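Local structure of mRNA-binding protein PUF3 (3K49) at residues K270-G275 against N314-K319; I287-K292 against S302-M307. The protein binds the 3' untranslated regions of mRNAs, mostly those encoding mitochondrial proteins, and promotes deadenylation and decay of COX17 mRNA. One frame throughout, in Å; residues are numbered along the deposited sequence.

Contact 1. Residues K270-G275 against N314-K319; sequences KSILYG and NYVIQK. With nucleotides of chain B.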
loop_
_atom_site.group_PDB
_atom_site.type_symbol
_atom_site.label_atom_id
_atom_site.label_comp_id
_atom_site.label_asym_id
_atom_site.label_seq_id
_atom_site.Cartn_x
_atom_site.Cartn_y
_atom_site.Cartn_z
ATOM N N LYS A 270 -5.583 -11.262 -11.084
ATOM C CA LYS A 270 -5.530 -9.910 -11.629
ATOM C C LYS A 270 -5.351 -9.974 -13.129
ATOM O O LYS A 270 -5.885 -9.135 -13.851
ATOM C CB LYS A 270 -4.383 -9.113 -11.002
ATOM C CG LYS A 270 -4.577 -8.857 -9.528
ATOM C CD LYS A 270 -5.787 -7.947 -9.283
ATOM C CE LYS A 270 -6.352 -8.133 -7.871
ATOM N NZ LYS A 270 -6.713 -9.571 -7.608
ATOM N N SER A 271 -4.587 -10.965 -13.587
ATOM C CA SER A 271 -4.334 -11.155 -15.011
ATOM C C SER A 271 -5.648 -11.254 -15.742
ATOM O O SER A 271 -5.893 -10.510 -16.682
ATOM C CB SER A 271 -3.523 -12.429 -15.262
ATOM O OG SER A 271 -2.208 -12.316 -14.749
ATOM N N ILE A 272 -6.494 -12.181 -15.301
ATOM C CA ILE A 272 -7.770 -12.417 -15.973
ATOM C C ILE A 272 -8.806 -11.329 -15.647
ATOM O O ILE A 272 -9.753 -11.112 -16.399
ATOM C CB ILE A 272 -8.328 -13.835 -15.681
ATOM C CG1 ILE A 272 -8.692 -13.998 -14.216
ATOM C CG2 ILE A 272 -7.309 -14.912 -16.066
ATOM C CD1 ILE A 272 -8.993 -15.437 -13.858
ATOM N N LEU A 273 -8.602 -10.629 -14.537
ATOM C CA LEU A 273 -9.496 -9.552 -14.151
ATOM C C LEU A 273 -9.214 -8.272 -14.930
ATOM O O LEU A 273 -10.142 -7.617 -15.397
ATOM C CB LEU A 273 -9.396 -9.279 -12.650
ATOM C CG LEU A 273 -10.191 -8.079 -12.145
ATOM C CD1 LEU A 273 -11.634 -8.182 -12.586
ATOM C CD2 LEU A 273 -10.099 -7.970 -10.635
ATOM N N TYR A 274 -7.939 -7.920 -15.080
ATOM C CA TYR A 274 -7.582 -6.654 -15.721
ATOM C C TYR A 274 -6.958 -6.764 -17.116
ATOM O O TYR A 274 -6.688 -5.756 -17.758
ATOM C CB TYR A 274 -6.692 -5.823 -14.797
ATOM C CG TYR A 274 -7.421 -5.391 -13.548
ATOM C CD1 TYR A 274 -8.552 -4.585 -13.628
ATOM C CD2 TYR A 274 -7.000 -5.808 -12.293
ATOM C CE1 TYR A 274 -9.235 -4.194 -12.491
ATOM C CE2 TYR A 274 -7.677 -5.418 -11.149
ATOM C CZ TYR A 274 -8.791 -4.610 -11.251
ATOM O OH TYR A 274 -9.464 -4.224 -10.108
ATOM N N GLY A 275 -6.724 -7.979 -17.588
ATOM C CA GLY A 275 -6.203 -8.146 -18.929
ATOM C C GLY A 275 -7.237 -7.832 -20.000
ATOM O O GLY A 275 -8.438 -7.979 -19.775
ATOM N N ASN A 314 -8.443 -23.010 -6.686
ATOM C CA ASN A 314 -9.907 -22.924 -6.680
ATOM C C ASN A 314 -10.446 -21.487 -6.788
ATOM O O ASN A 314 -11.507 -21.271 -7.369
ATOM C CB ASN A 314 -10.506 -23.648 -5.470
ATOM C CG ASN A 314 -10.418 -22.829 -4.198
ATOM O OD1 ASN A 314 -11.080 -21.804 -4.065
ATOM N ND2 ASN A 314 -9.600 -23.280 -3.254
ATOM N N TYR A 315 -9.707 -20.515 -6.246
ATOM C CA TYR A 315 -10.093 -19.102 -6.331
ATOM C C TYR A 315 -9.956 -18.589 -7.758
ATOM O O TYR A 315 -10.795 -17.823 -8.243
ATOM C CB TYR A 315 -9.240 -18.227 -5.403
ATOM C CG TYR A 315 -9.403 -18.520 -3.929
ATOM C CD1 TYR A 315 -8.390 -19.143 -3.210
ATOM C CD2 TYR A 315 -10.564 -18.160 -3.251
ATOM C CE1 TYR A 315 -8.529 -19.412 -1.867
ATOM C CE2 TYR A 315 -10.709 -18.420 -1.903
ATOM C CZ TYR A 315 -9.688 -19.049 -1.218
ATOM O OH TYR A 315 -9.824 -19.315 0.124
ATOM N N VAL A 316 -8.891 -19.011 -8.427
ATOM C CA VAL A 316 -8.683 -18.645 -9.823
ATOM C C VAL A 316 -9.783 -19.235 -10.702
ATOM O O VAL A 316 -10.142 -18.658 -11.731
ATOM C CB VAL A 316 -7.302 -19.102 -10.335
ATOM C CG1 VAL A 316 -7.109 -18.688 -11.779
ATOM C CG2 VAL A 316 -6.200 -18.526 -9.467
ATOM N N ILE A 317 -10.320 -20.379 -10.289
ATOM C CA ILE A 317 -11.421 -21.010 -11.012
ATOM C C ILE A 317 -12.703 -20.212 -10.811
ATOM O O ILE A 317 -13.381 -19.849 -11.779
ATOM C CB ILE A 317 -11.654 -22.463 -10.557
ATOM C CG1 ILE A 317 -10.429 -23.329 -10.860
ATOM C CG2 ILE A 317 -12.884 -23.042 -11.240
ATOM C CD1 ILE A 317 -10.217 -23.614 -12.329
ATOM N N GLN A 318 -13.027 -19.943 -9.548
ATOM C CA GLN A 318 -14.149 -19.072 -9.213
ATOM C C GLN A 318 -14.070 -17.778 -10.020
ATOM O O GLN A 318 -15.041 -17.365 -10.661
ATOM C CB GLN A 318 -14.155 -18.747 -7.717
ATOM C CG GLN A 318 -14.042 -19.957 -6.809
ATOM C CD GLN A 318 -14.194 -19.603 -5.345
ATOM O OE1 GLN A 318 -14.927 -18.678 -4.997
ATOM N NE2 GLN A 318 -13.502 -20.334 -4.478
ATOM N N LYS A 319 -12.898 -17.151 -9.987
ATOM C CA LYS A 319 -12.657 -15.919 -10.722
ATOM C C LYS A 319 -12.980 -16.087 -12.206
ATOM O O LYS A 319 -13.628 -15.229 -12.811
ATOM C CB LYS A 319 -11.203 -15.485 -10.551
ATOM C CG LYS A 319 -10.940 -14.010 -10.825
ATOM C CD LYS A 319 -11.463 -13.139 -9.685
ATOM C CE LYS A 319 -10.963 -11.702 -9.790
ATOM N NZ LYS A 319 -9.892 -11.386 -8.797
ATOM P P U B 3 -14.093 -20.043 5.133
ATOM O OP1 U B 3 -13.847 -19.348 6.418
ATOM O OP2 U B 3 -14.835 -19.346 4.053
ATOM O "O5'" U B 3 -12.685 -20.541 4.555
ATOM C "C5'" U B 3 -11.849 -21.429 5.297
ATOM C "C4'" U B 3 -10.640 -21.832 4.472
ATOM O "O4'" U B 3 -11.053 -22.664 3.354
ATOM C "C3'" U B 3 -9.868 -20.685 3.833
ATOM O "O3'" U B 3 -8.920 -20.160 4.757
ATOM C "C2'" U B 3 -9.189 -21.375 2.651
ATOM O "O2'" U B 3 -8.010 -22.065 3.024
ATOM C "C1'" U B 3 -10.273 -22.350 2.207
ATOM N N1 U B 3 -11.180 -21.835 1.159
ATOM C C2 U B 3 -10.851 -22.062 -0.162
ATOM O O2 U B 3 -9.842 -22.648 -0.505
ATOM N N3 U B 3 -11.746 -21.574 -1.075
ATOM C C4 U B 3 -12.917 -20.895 -0.813
ATOM O O4 U B 3 -13.646 -20.553 -1.743
ATOM C C5 U B 3 -13.184 -20.687 0.579
ATOM C C6 U B 3 -12.329 -21.152 1.494
ATOM P P G B 4 -8.554 -18.596 4.719
ATOM O OP1 G B 4 -7.842 -18.254 5.975
ATOM O OP2 G B 4 -9.785 -17.855 4.334
ATOM O "O5'" G B 4 -7.510 -18.480 3.522
ATOM C "C5'" G B 4 -6.388 -19.348 3.453
ATOM C "C4'" G B 4 -5.402 -18.826 2.436
ATOM O "O4'" G B 4 -6.022 -18.837 1.129
ATOM C "C3'" G B 4 -5.035 -17.366 2.632
ATOM O "O3'" G B 4 -4.039 -17.222 3.635
ATOM C "C2'" G B 4 -4.567 -16.954 1.238
ATOM O "O2'" G B 4 -3.225 -17.291 0.949
ATOM C "C1'" G B 4 -5.512 -17.768 0.355
ATOM N N9 G B 4 -6.633 -16.997 -0.165
ATOM C C8 G B 4 -7.748 -16.547 0.504
ATOM N N7 G B 4 -8.566 -15.875 -0.262
ATOM C C5 G B 4 -7.950 -15.888 -1.510
ATOM C C6 G B 4 -8.352 -15.320 -2.736
ATOM O O6 G B 4 -9.381 -14.679 -2.992
ATOM N N1 G B 4 -7.419 -15.563 -3.736
ATOM C C2 G B 4 -6.260 -16.273 -3.575
ATOM N N2 G B 4 -5.481 -16.421 -4.651
ATOM N N3 G B 4 -5.880 -16.808 -2.441
ATOM C C4 G B 4 -6.767 -16.574 -1.460
#

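Contact 2. Residues I287-K292 against S302-M307; sequences ILPRDK and SPMILM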
loop_
_atom_site.group_PDB
_atom_site.type_symbol
_atom_site.label_atom_id
_atom_site.label_comp_id
_atom_site.label_asym_id
_atom_site.label_seq_id
_atom_site.Cartn_x
_atom_site.Cartn_y
_atom_site.Cartn_z
ATOM N N ILE A 287 -6.652 -23.533 -20.026
ATOM C CA ILE A 287 -7.384 -24.321 -19.044
ATOM C C ILE A 287 -8.681 -24.878 -19.608
ATOM O O ILE A 287 -9.201 -25.877 -19.116
ATOM C CB ILE A 287 -7.713 -23.476 -17.803
ATOM C CG1 ILE A 287 -6.448 -22.813 -17.265
ATOM C CG2 ILE A 287 -8.354 -24.331 -16.722
ATOM C CD1 ILE A 287 -6.695 -22.011 -16.014
ATOM N N LEU A 288 -9.201 -24.223 -20.638
ATOM C CA LEU A 288 -10.467 -24.622 -21.245
ATOM C C LEU A 288 -10.437 -26.021 -21.846
ATOM O O LEU A 288 -9.573 -26.326 -22.673
ATOM C CB LEU A 288 -10.881 -23.617 -22.316
ATOM C CG LEU A 288 -11.851 -22.545 -21.835
ATOM C CD1 LEU A 288 -12.428 -21.818 -23.027
ATOM C CD2 LEU A 288 -12.952 -23.184 -21.004
ATOM N N PRO A 289 -11.381 -26.880 -21.418
ATOM C CA PRO A 289 -11.613 -28.191 -22.039
ATOM C C PRO A 289 -11.979 -28.021 -23.515
ATOM O O PRO A 289 -12.790 -27.160 -23.859
ATOM C CB PRO A 289 -12.807 -28.742 -21.246
ATOM C CG PRO A 289 -13.415 -27.521 -20.568
ATOM C CD PRO A 289 -12.229 -26.696 -20.229
ATOM N N ARG A 290 -11.385 -28.837 -24.377
ATOM C CA ARG A 290 -11.482 -28.617 -25.819
ATOM C C ARG A 290 -12.914 -28.512 -26.358
ATOM O O ARG A 290 -13.169 -27.765 -27.306
ATOM C CB ARG A 290 -10.669 -29.675 -26.576
ATOM C CG ARG A 290 -9.184 -29.647 -26.215
ATOM C CD ARG A 290 -8.379 -30.718 -26.929
ATOM N NE ARG A 290 -7.002 -30.747 -26.444
ATOM C CZ ARG A 290 -6.078 -31.621 -26.836
ATOM N NH1 ARG A 290 -6.376 -32.553 -27.730
ATOM N NH2 ARG A 290 -4.852 -31.561 -26.331
ATOM N N ASP A 291 -13.844 -29.239 -25.744
ATOM C CA ASP A 291 -15.218 -29.289 -26.242
ATOM C C ASP A 291 -16.213 -29.724 -25.171
ATOM O O ASP A 291 -15.829 -30.024 -24.044
ATOM C CB ASP A 291 -15.303 -30.242 -27.436
ATOM C CG ASP A 291 -14.811 -31.642 -27.100
ATOM O OD1 ASP A 291 -15.105 -32.120 -25.985
ATOM O OD2 ASP A 291 -14.131 -32.264 -27.946
ATOM N N LYS A 292 -17.490 -29.771 -25.544
ATOM C CA LYS A 292 -18.563 -30.159 -24.631
ATOM C C LYS A 292 -18.337 -31.542 -24.030
ATOM O O LYS A 292 -18.878 -31.869 -22.976
ATOM C CB LYS A 292 -19.913 -30.141 -25.354
ATOM C CG LYS A 292 -20.294 -28.809 -25.993
ATOM C CD LYS A 292 -20.722 -27.780 -24.949
ATOM C CE LYS A 292 -21.486 -26.613 -25.573
ATOM N NZ LYS A 292 -22.888 -26.980 -25.938
ATOM N N SER A 302 -6.056 -33.152 -15.917
ATOM C CA SER A 302 -6.395 -31.969 -16.698
ATOM C C SER A 302 -6.286 -30.713 -15.829
ATOM O O SER A 302 -6.644 -30.738 -14.647
ATOM C CB SER A 302 -7.811 -32.088 -17.251
ATOM O OG SER A 302 -8.760 -32.063 -16.199
ATOM N N PRO A 303 -5.794 -29.611 -16.416
ATOM C CA PRO A 303 -5.631 -28.328 -15.723
ATOM C C PRO A 303 -6.783 -28.006 -14.775
ATOM O O PRO A 303 -6.549 -27.840 -13.574
ATOM C CB PRO A 303 -5.581 -27.328 -16.876
ATOM C CG PRO A 303 -4.917 -28.100 -17.971
ATOM C CD PRO A 303 -5.388 -29.524 -17.829
ATOM N N MET A 304 -8.000 -27.936 -15.310
ATOM C CA MET A 304 -9.194 -27.618 -14.526
ATOM C C MET A 304 -9.257 -28.386 -13.217
ATOM O O MET A 304 -9.412 -27.792 -12.148
ATOM C CB MET A 304 -10.448 -27.927 -15.334
ATOM C CG MET A 304 -10.683 -26.983 -16.490
ATOM S SD MET A 304 -11.475 -25.465 -15.929
ATOM C CE MET A 304 -12.935 -26.147 -15.149
ATOM N N ILE A 305 -9.140 -29.707 -13.304
ATOM C CA ILE A 305 -9.325 -30.568 -12.142
ATOM C C ILE A 305 -8.193 -30.432 -11.136
ATOM O O ILE A 305 -8.426 -30.456 -9.926
ATOM C CB ILE A 305 -9.422 -32.048 -12.547
ATOM C CG1 ILE A 305 -10.558 -32.255 -13.548
ATOM C CG2 ILE A 305 -9.615 -32.924 -11.318
ATOM C CD1 ILE A 305 -11.917 -31.860 -13.018
ATOM N N LEU A 306 -6.966 -30.299 -11.633
ATOM C CA LEU A 306 -5.823 -30.046 -10.762
ATOM C C LEU A 306 -6.048 -28.736 -10.017
ATOM O O LEU A 306 -5.613 -28.572 -8.881
ATOM C CB LEU A 306 -4.535 -29.938 -11.571
ATOM C CG LEU A 306 -3.932 -31.202 -12.171
ATOM C CD1 LEU A 306 -2.766 -30.823 -13.070
ATOM C CD2 LEU A 306 -3.485 -32.165 -11.082
ATOM N N MET A 307 -6.728 -27.807 -10.676
ATOM C CA MET A 307 -6.984 -26.492 -10.112
ATOM C C MET A 307 -8.132 -26.500 -9.100
ATOM O O MET A 307 -7.980 -25.987 -7.991
ATOM C CB MET A 307 -7.216 -25.469 -11.231
ATOM C CG MET A 307 -5.919 -25.050 -11.917
ATOM S SD MET A 307 -6.149 -23.945 -13.312
ATOM C CE MET A 307 -6.976 -22.558 -12.529
#

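Contact 1. Residues K270-G275 against N314-K319
Lys319 meets Ile272 and Leu273 with successive parts of one bent chain, and these three residues bury most of the surface. With CG anti to its backbone N (chi1 -159°), Lys319 sets its first methylenes against the isoleucine: Ile272 CD1 is 3.9 Å from Lys319 CG. Further out, Lys319 CE lies 3.9 Å from Leu273 CD2, the two side chains crossing at a slant. Ile272 also reaches Val316, its CD1 standing 4.3 Å from Val316 CG1. The amino groups Lys319 NZ and Lys270 NZ come within 3.8 Å of each other, an approach of like charges that a salt bridge from Lys319 to Glu269 should offset. The short helical segments run nearly parallel, 9° apart, with axes 10.4 Å from each other at closest, as expected for equivalent RNA-facing helices of Pumilio repeats 7 and 8. On helix 313-323 Asn314 and Gln318 read U3 of chain B. The base donates N3 to Asn314 OD1 almost straight (173°) and takes Asn314 ND2 on O2, while Gln318 NE2 gives a hydrogen bond to U3 O4 at 2.7 Å. The Tyr315 ring has G4 of chain B over one face, with G4 C5 over the ring centre, 3.4 Å above its plane. The chemistry thus divides: aliphatic carbon, including the lysine's own methylenes, joins the repeats, whereas amides and an aromatic ring on the second helix recognise RNA.

Contact 2. Residues I287-K292 against S302-M307
Ile287 enters three of the four residue pairs of this contact, sending its two branches to different methionines of helix 303-308. The methyl Ile287 CG2, anti to the backbone N, lies 3.4 Å from Met304 SD, and Ile287 CD1 at the end of the other branch is equally close to Met307 SD, also 3.4 Å. Both methionine chains cross the isoleucine at about a right angle. Met304 is bent at chi2 and chi3 (-82° and -57°), which folds its sulfur and methyl back from an extended course; its CG also approaches Ile287 O at 3.2 Å. On the same isoleucine, Pro303 CB touches Ile287 CG2 at a looser 4.1 Å. Around this dense part, Leu320 of helix 313-323 and Val255 of helix 255-259 also pack on Ile287, consistent with its burial.

The contact thins along the chain from Ile287. Pro289 still reaches the helix through one pair, its CD lying 4.1 Å from Met304 CG, and Leu298 touches both side chains. Past it, Arg290 and Lys292 are exposed, while Asp291 serves as N-cap of helix 292-296 through a bond from its OD1 to the backbone of His294. The arrangement is that of an irregular connection leading from Pumilio repeat 7 into repeat 8, anchored at its start on the first helix of repeat 8 within the all-helical PUM-HD fold.

Overall arrangement
Contacts 1 and 2 have centres 15 Å apart, on the same side of the chain's centre and within one PUM-HD. Along the sequence the order is 270-275, 287-292, 302-307, 314-319, so contact 2 falls wholly between the two segments of contact 1. Their second segments occupy consecutive helices, 303-308 and 313-323, which pack directly: Ile317 CD1 lies 3.4 Å from Met307 CE, with Val316 CG1 alongside at 3.9 Å from that methyl. Met307 therefore bridges the two contacts. Contact 1 joins repeats 7 and 8 through their RNA-facing helices, while contact 2 fixes the connection between them, buried at Ile287 and Pro289, onto helix 303-308, continuing the stacked array that presents RNA-reading side chains.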